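Local coordinates for protein Cog5 (Kluyveromyces lactis, PDB 4U6U) that probably helps tether transport vesicles at the Golgi as the Cog5 subunit of the conserved oligomeric Golgi complex, in which it pairs with Cog7, at residues V153-L165 and S178-L190. The protein carries 7 engineered substitutions. Numbering follows the deposited sequence.
Sequences VLSSKIQTTAQVL and SLDDAMENRNSIL
With CG anti to the carbonyl carbon (chi1 -70° and -82°), Lys-157 and Asn-185, both pointing toward the facing helix, continue across to it. Bent at its third and fourth torsions, Lys-157 slides CD past Ile-189 CG1 at 3.8 Å and rests CE on Ser-188 CB at 3.6 Å. NZ bonds Cys-118 O and Asn-121 OD1. Replacing Lys-157 by an alanine would probably leave Ile-189 and Ser-188 without this cover and those oxygens without their donor. Asn-185 and Thr-161 slide past each other in opposite directions, ND2 beside OG1 but poorly angled for hydrogen bonding; Asn-185 OD1 accepts from Asn-121 ND2. Thr-161 CG2 packs on Ala-182 CB at 3.6 Å. Leu-154 CD1 meets Ile-189 CD1 at 3.7 Å, the side chains crossing nearly at right angles. At the other end, Leu-165 CD2 rests against Ser-178 O at 3.6 Å. Ser-178 OG is within hydrogen-bonding reach of Val-164 O (3.0 Å) and Thr-168 OG1. The segment axes run antiparallel at 170°, 8.9 Å apart at their closest, so helices 143-167 and 175-192 form a hairpin in the Cog5 C-terminal region. Small Ala-182 and Ser-178 probably allow the close approach there; Lys-157 and Asn-185 both bond Asn-121, outside both helices.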
# COMPACT_ATOMS: atom_id res chain seq x y z
N VAL B 153 13.69 -0.88 6.89
CA VAL B 153 14.07 -1.99 7.77
C VAL B 153 15.42 -2.58 7.40
O VAL B 153 16.29 -2.76 8.26
CB VAL B 153 13.02 -3.12 7.75
CG1 VAL B 153 13.63 -4.40 8.29
CG2 VAL B 153 11.80 -2.74 8.55
N LEU B 154 15.59 -2.88 6.12
CA LEU B 154 16.82 -3.47 5.63
C LEU B 154 18.00 -2.56 5.96
O LEU B 154 19.01 -2.99 6.52
CB LEU B 154 16.73 -3.73 4.13
CG LEU B 154 17.95 -4.37 3.46
CD1 LEU B 154 18.24 -5.72 4.06
CD2 LEU B 154 17.74 -4.51 1.96
N SER B 155 17.83 -1.28 5.62
CA SER B 155 18.86 -0.28 5.86
C SER B 155 19.21 -0.17 7.35
O SER B 155 20.33 0.20 7.72
CB SER B 155 18.40 1.07 5.30
OG SER B 155 19.49 1.95 5.15
N SER B 156 18.26 -0.51 8.21
CA SER B 156 18.48 -0.42 9.65
C SER B 156 19.32 -1.59 10.13
O SER B 156 20.20 -1.42 10.97
CB SER B 156 17.14 -0.38 10.39
OG SER B 156 17.31 -0.25 11.80
N LYS B 157 19.04 -2.78 9.60
CA LYS B 157 19.81 -3.95 10.01
C LYS B 157 21.26 -3.84 9.54
O LYS B 157 22.18 -4.11 10.32
CB LYS B 157 19.16 -5.23 9.49
CG LYS B 157 17.83 -5.58 10.16
CD LYS B 157 17.17 -6.82 9.53
CE LYS B 157 16.78 -7.89 10.57
NZ LYS B 157 16.12 -7.33 11.79
N ILE B 158 21.48 -3.42 8.29
CA ILE B 158 22.84 -3.23 7.79
C ILE B 158 23.57 -2.24 8.70
O ILE B 158 24.71 -2.48 9.08
CB ILE B 158 22.90 -2.78 6.27
CG1 ILE B 158 22.68 -1.29 6.08
CG2 ILE B 158 21.91 -3.57 5.43
CD1 ILE B 158 22.50 -0.88 4.62
N GLN B 159 22.90 -1.15 9.08
CA GLN B 159 23.52 -0.13 9.91
C GLN B 159 23.93 -0.68 11.28
O GLN B 159 25.04 -0.42 11.74
CB GLN B 159 22.57 1.05 10.08
CG GLN B 159 23.25 2.38 10.39
CD GLN B 159 22.78 2.99 11.70
OE1 GLN B 159 23.16 2.52 12.78
NE2 GLN B 159 21.96 4.02 11.61
N THR B 160 23.04 -1.42 11.95
CA THR B 160 23.33 -1.94 13.29
C THR B 160 24.47 -2.98 13.28
O THR B 160 25.34 -2.96 14.16
CB THR B 160 22.07 -2.56 13.94
OG1 THR B 160 21.48 -1.59 14.82
CG2 THR B 160 22.42 -3.77 14.77
N THR B 161 24.44 -3.89 12.31
CA THR B 161 25.48 -4.92 12.23
C THR B 161 26.83 -4.36 11.78
O THR B 161 27.87 -4.68 12.37
CB THR B 161 25.03 -6.07 11.30
OG1 THR B 161 24.27 -7.01 12.07
CG2 THR B 161 26.22 -6.80 10.73
N ALA B 162 26.81 -3.51 10.76
CA ALA B 162 28.03 -2.87 10.28
C ALA B 162 28.72 -2.12 11.42
O ALA B 162 29.95 -2.10 11.54
CB ALA B 162 27.73 -1.94 9.16
N GLN B 163 27.90 -1.48 12.25
CA GLN B 163 28.37 -0.79 13.44
C GLN B 163 28.97 -1.74 14.49
O GLN B 163 30.01 -1.43 15.07
CB GLN B 163 27.22 0.01 14.03
CG GLN B 163 27.51 0.78 15.29
CD GLN B 163 26.26 1.47 15.81
OE1 GLN B 163 25.23 1.53 15.14
NE2 GLN B 163 26.35 1.99 17.03
N VAL B 164 28.33 -2.89 14.72
CA VAL B 164 28.81 -3.81 15.76
C VAL B 164 30.13 -4.49 15.36
O VAL B 164 30.94 -4.82 16.22
CB VAL B 164 27.76 -4.90 16.11
CG1 VAL B 164 27.79 -6.06 15.14
CG2 VAL B 164 28.00 -5.41 17.53
N LEU B 165 30.34 -4.70 14.06
CA LEU B 165 31.61 -5.24 13.57
C LEU B 165 32.75 -4.24 13.73
O LEU B 165 33.82 -4.58 14.24
CB LEU B 165 31.52 -5.65 12.10
CG LEU B 165 30.67 -6.86 11.71
CD1 LEU B 165 30.66 -6.98 10.20
CD2 LEU B 165 31.18 -8.14 12.37
N SER B 178 31.36 -10.50 17.44
CA SER B 178 30.74 -9.56 16.51
C SER B 178 30.30 -10.27 15.23
O SER B 178 29.21 -10.05 14.72
CB SER B 178 31.71 -8.42 16.18
OG SER B 178 31.80 -7.53 17.27
N LEU B 179 31.18 -11.14 14.73
CA LEU B 179 30.95 -11.91 13.51
C LEU B 179 29.75 -12.85 13.67
O LEU B 179 29.16 -13.31 12.68
CB LEU B 179 32.23 -12.67 13.15
CG LEU B 179 32.51 -13.09 11.72
CD1 LEU B 179 32.24 -11.96 10.77
CD2 LEU B 179 33.97 -13.48 11.62
N ASP B 180 29.43 -13.19 14.92
CA ASP B 180 28.22 -13.95 15.25
C ASP B 180 26.96 -13.08 15.18
O ASP B 180 25.97 -13.46 14.55
CB ASP B 180 28.35 -14.58 16.64
CG ASP B 180 29.21 -15.83 16.64
OD1 ASP B 180 29.49 -16.38 15.55
OD2 ASP B 180 29.63 -16.26 17.74
N ASP B 181 27.01 -11.91 15.82
CA ASP B 181 25.91 -10.93 15.78
C ASP B 181 25.54 -10.52 14.37
O ASP B 181 24.42 -10.11 14.12
CB ASP B 181 26.25 -9.68 16.58
CG ASP B 181 26.22 -9.92 18.07
OD1 ASP B 181 25.50 -10.85 18.49
OD2 ASP B 181 26.92 -9.20 18.81
N ALA B 182 26.50 -10.56 13.45
CA ALA B 182 26.22 -10.28 12.05
C ALA B 182 25.38 -11.40 11.42
O ALA B 182 24.49 -11.16 10.61
CB ALA B 182 27.51 -10.09 11.28
N MET B 183 25.68 -12.64 11.80
CA MET B 183 24.92 -13.79 11.32
C MET B 183 23.51 -13.83 11.91
O MET B 183 22.58 -14.34 11.28
CB MET B 183 25.67 -15.08 11.62
CG MET B 183 26.69 -15.44 10.55
SD MET B 183 25.88 -16.02 9.05
CE MET B 183 24.81 -17.27 9.74
N GLU B 184 23.37 -13.29 13.12
CA GLU B 184 22.06 -13.15 13.78
C GLU B 184 21.06 -12.42 12.89
O GLU B 184 19.94 -12.90 12.68
CB GLU B 184 22.21 -12.40 15.10
CG GLU B 184 22.95 -13.14 16.18
CD GLU B 184 22.00 -13.83 17.12
OE1 GLU B 184 22.45 -14.68 17.92
OE2 GLU B 184 20.80 -13.50 17.06
N ASN B 185 21.49 -11.26 12.40
CA ASN B 185 20.69 -10.43 11.50
C ASN B 185 20.56 -11.08 10.13
O ASN B 185 19.48 -11.08 9.54
CB ASN B 185 21.30 -9.03 11.37
CG ASN B 185 20.92 -8.09 12.52
OD1 ASN B 185 20.31 -8.50 13.51
ND2 ASN B 185 21.28 -6.82 12.38
N ARG B 186 21.67 -11.62 9.64
CA ARG B 186 21.73 -12.34 8.36
C ARG B 186 20.64 -13.39 8.27
O ARG B 186 19.99 -13.54 7.23
CB ARG B 186 23.11 -12.99 8.18
CG ARG B 186 23.14 -14.40 7.55
CD ARG B 186 22.93 -14.34 6.03
NE ARG B 186 23.26 -15.59 5.35
CZ ARG B 186 22.60 -16.75 5.50
NH1 ARG B 186 21.54 -16.83 6.29
NH2 ARG B 186 23.00 -17.82 4.82
N ASN B 187 20.47 -14.12 9.37
CA ASN B 187 19.41 -15.11 9.51
C ASN B 187 18.01 -14.48 9.53
O ASN B 187 17.09 -15.00 8.90
CB ASN B 187 19.63 -15.95 10.76
CG ASN B 187 20.67 -17.04 10.55
OD1 ASN B 187 21.00 -17.37 9.41
ND2 ASN B 187 21.18 -17.60 11.65
N SER B 188 17.88 -13.36 10.24
CA SER B 188 16.60 -12.65 10.33
C SER B 188 16.16 -12.20 8.95
O SER B 188 14.98 -12.15 8.65
CB SER B 188 16.71 -11.43 11.25
OG SER B 188 16.24 -11.73 12.55
N ILE B 189 17.14 -11.87 8.12
CA ILE B 189 16.90 -11.46 6.74
C ILE B 189 16.58 -12.68 5.87
O ILE B 189 15.76 -12.59 4.94
CB ILE B 189 18.11 -10.69 6.19
CG1 ILE B 189 18.22 -9.36 6.93
CG2 ILE B 189 17.99 -10.44 4.69
CD1 ILE B 189 19.21 -8.43 6.34
N LEU B 190 17.20 -13.80 6.20
CA LEU B 190 16.95 -15.05 5.48
C LEU B 190 15.49 -15.41 5.66
O LEU B 190 14.80 -15.77 4.70
CB LEU B 190 17.88 -16.17 6.01
CG LEU B 190 17.84 -17.60 5.45
CD1 LEU B 190 16.88 -18.48 6.24
CD2 LEU B 190 17.50 -17.63 3.97